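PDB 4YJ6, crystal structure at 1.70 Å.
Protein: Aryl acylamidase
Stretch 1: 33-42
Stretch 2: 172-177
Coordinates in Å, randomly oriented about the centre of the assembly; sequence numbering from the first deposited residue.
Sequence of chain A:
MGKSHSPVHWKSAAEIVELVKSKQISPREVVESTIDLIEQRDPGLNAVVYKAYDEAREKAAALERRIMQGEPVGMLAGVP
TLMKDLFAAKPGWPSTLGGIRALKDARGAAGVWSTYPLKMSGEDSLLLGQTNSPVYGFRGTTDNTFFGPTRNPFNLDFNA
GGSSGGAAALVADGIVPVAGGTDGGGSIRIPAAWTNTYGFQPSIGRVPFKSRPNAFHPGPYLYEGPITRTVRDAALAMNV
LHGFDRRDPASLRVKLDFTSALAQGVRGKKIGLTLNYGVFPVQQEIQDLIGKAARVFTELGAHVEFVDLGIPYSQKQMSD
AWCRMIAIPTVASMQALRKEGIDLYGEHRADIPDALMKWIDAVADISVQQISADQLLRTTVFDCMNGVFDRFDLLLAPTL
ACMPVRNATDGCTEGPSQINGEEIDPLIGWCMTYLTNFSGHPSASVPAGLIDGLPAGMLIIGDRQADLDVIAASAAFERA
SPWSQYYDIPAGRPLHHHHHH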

# COMPACT_ATOMS: atom_id res chain seq x y z
N SER A 33 -10.45 0.98 23.28
CA SER A 33 -9.67 -0.26 23.24
C SER A 33 -8.61 -0.22 22.15
O SER A 33 -7.53 -0.80 22.31
CB SER A 33 -10.57 -1.46 23.03
OG SER A 33 -11.45 -1.64 24.13
N THR A 34 -8.90 0.47 21.05
CA THR A 34 -7.91 0.59 19.97
C THR A 34 -6.81 1.54 20.44
O THR A 34 -5.63 1.33 20.19
CB THR A 34 -8.54 1.11 18.66
OG1 THR A 34 -9.53 0.17 18.23
CG2 THR A 34 -7.47 1.23 17.54
N ILE A 35 -7.21 2.59 21.15
CA ILE A 35 -6.25 3.55 21.67
C ILE A 35 -5.31 2.81 22.63
O ILE A 35 -4.10 3.01 22.60
CB ILE A 35 -6.98 4.72 22.38
CG1 ILE A 35 -7.59 5.66 21.34
CG2 ILE A 35 -6.02 5.52 23.30
CD1 ILE A 35 -8.59 6.73 21.93
N ASP A 36 -5.87 1.94 23.46
CA ASP A 36 -5.06 1.19 24.40
C ASP A 36 -4.00 0.38 23.64
O ASP A 36 -2.82 0.35 24.05
CB ASP A 36 -5.90 0.23 25.23
CG ASP A 36 -6.80 0.93 26.22
OD1 ASP A 36 -6.54 2.11 26.55
OD2 ASP A 36 -7.77 0.26 26.67
N LEU A 37 -4.41 -0.27 22.55
CA LEU A 37 -3.46 -1.07 21.75
C LEU A 37 -2.38 -0.20 21.12
O LEU A 37 -1.22 -0.59 21.09
CB LEU A 37 -4.20 -1.85 20.64
CG LEU A 37 -5.05 -3.01 21.12
CD1 LEU A 37 -5.84 -3.58 19.96
CD2 LEU A 37 -4.18 -4.11 21.75
N ILE A 38 -2.75 0.97 20.60
CA ILE A 38 -1.76 1.85 20.03
C ILE A 38 -0.79 2.28 21.12
O ILE A 38 0.41 2.26 20.93
CB ILE A 38 -2.41 3.11 19.38
CG1 ILE A 38 -3.23 2.71 18.13
CG2 ILE A 38 -1.33 4.13 19.06
CD1 ILE A 38 -4.13 3.86 17.55
N GLU A 39 -1.32 2.72 22.27
CA GLU A 39 -0.44 3.23 23.31
C GLU A 39 0.50 2.14 23.85
O GLU A 39 1.63 2.43 24.23
CB GLU A 39 -1.27 3.87 24.44
CG GLU A 39 -2.00 5.11 23.96
CD GLU A 39 -1.06 6.20 23.48
OE1 GLU A 39 -0.07 6.51 24.18
OE2 GLU A 39 -1.29 6.73 22.37
N GLN A 40 0.03 0.91 23.87
CA GLN A 40 0.76 -0.21 24.44
C GLN A 40 1.78 -0.78 23.44
O GLN A 40 2.90 -1.13 23.82
CB GLN A 40 -0.21 -1.32 24.81
CG GLN A 40 0.48 -2.54 25.39
CD GLN A 40 -0.43 -3.76 25.49
OE1 GLN A 40 -1.35 -3.92 24.69
NE2 GLN A 40 -0.16 -4.62 26.47
N ARG A 41 1.39 -0.85 22.17
CA ARG A 41 2.11 -1.67 21.18
C ARG A 41 2.89 -0.84 20.15
O ARG A 41 3.91 -1.28 19.63
CB ARG A 41 1.12 -2.59 20.46
CG ARG A 41 0.50 -3.66 21.36
CD ARG A 41 -0.35 -4.63 20.58
NE ARG A 41 0.48 -5.55 19.79
CZ ARG A 41 0.98 -6.69 20.26
NH1 ARG A 41 0.71 -7.08 21.52
NH2 ARG A 41 1.72 -7.46 19.48
N ASP A 42 2.45 0.39 19.90
CA ASP A 42 3.09 1.20 18.88
C ASP A 42 4.43 1.79 19.29
O ASP A 42 5.21 2.12 18.44
CB ASP A 42 2.16 2.32 18.36
CG ASP A 42 2.73 3.02 17.11
OD1 ASP A 42 2.99 2.32 16.13
OD2 ASP A 42 2.96 4.23 17.15
N ALA A 172 -0.39 -5.72 10.68
CA ALA A 172 0.34 -6.96 10.95
C ALA A 172 0.45 -7.24 12.44
O ALA A 172 0.59 -8.41 12.84
CB ALA A 172 1.74 -6.92 10.31
N ASP A 173 0.35 -6.19 13.25
CA ASP A 173 0.47 -6.33 14.71
C ASP A 173 -0.91 -6.46 15.35
O ASP A 173 -1.02 -6.51 16.58
CB ASP A 173 1.24 -5.14 15.30
CG ASP A 173 1.88 -5.46 16.66
OD1 ASP A 173 2.42 -6.56 16.80
OD2 ASP A 173 1.83 -4.60 17.57
N GLY A 174 -1.96 -6.52 14.53
CA GLY A 174 -3.29 -6.80 15.04
C GLY A 174 -4.05 -5.57 15.57
O GLY A 174 -5.15 -5.72 16.11
N ILE A 175 -3.48 -4.38 15.38
CA ILE A 175 -3.95 -3.18 16.10
C ILE A 175 -5.20 -2.60 15.46
O ILE A 175 -6.09 -2.15 16.17
CB ILE A 175 -2.84 -2.15 16.20
CG1 ILE A 175 -1.72 -2.69 17.10
CG2 ILE A 175 -3.35 -0.79 16.81
CD1 ILE A 175 -0.43 -1.92 17.02
N VAL A 176 -5.27 -2.59 14.13
CA VAL A 176 -6.50 -2.31 13.42
C VAL A 176 -6.62 -3.35 12.30
O VAL A 176 -5.60 -3.90 11.87
CB VAL A 176 -6.54 -0.91 12.78
CG1 VAL A 176 -6.74 0.21 13.88
CG2 VAL A 176 -5.29 -0.66 11.93
N PRO A 177 -7.86 -3.63 11.84
CA PRO A 177 -8.01 -4.70 10.84
C PRO A 177 -7.75 -4.24 9.41
O PRO A 177 -7.50 -5.07 8.54
CB PRO A 177 -9.48 -5.13 10.98
CG PRO A 177 -10.17 -3.86 11.52
CD PRO A 177 -9.15 -3.20 12.41
O HOH W 1 -8.75 -2.24 16.89

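Residues 33-42 form part of a longer helix, and one side of it packs against the irregular segment 172-177, burying 332 Å² in total. Nearest the start of the stretch, Thr34 serves both apolar and polar contacts. Its methyl CG2 lies 3.9 Å from Val176 CG1, while its hydroxyl OG1 accepts a hydrogen bond from a water (2.9 Å to the water oxygen) that also donates to Ile175 O (2.8 Å from the same oxygen), so this carbonyl is satisfied without a direct bond to the helix.

One turn on, Leu37 points toward the loop, and its CB sits 4.1 Å from Ile175 CG2. Ile38 approaches the same methyl from its own side chain, with CG1 3.7 Å from Ile175 CG2. Ile175, the residue most covered in this contact, thus fills the space along the helix with its branched side chain, and its CD1 reaches Arg41 CB at 3.8 Å.

Arg41 therefore contributes its aliphatic base to the apolar patch before its guanidinium meets Asp173 in a bidentate salt bridge: NE donates to Asp173 OD2 (2.8 Å) and NH2 to Asp173 OD1 (2.9 Å). Pairing the charges compensates for their burial. Between Asp173 and Ile175, Gly174 adopts a positive phi in a Schellman motif, where a CB would be jammed against the preceding carbonyl oxygen.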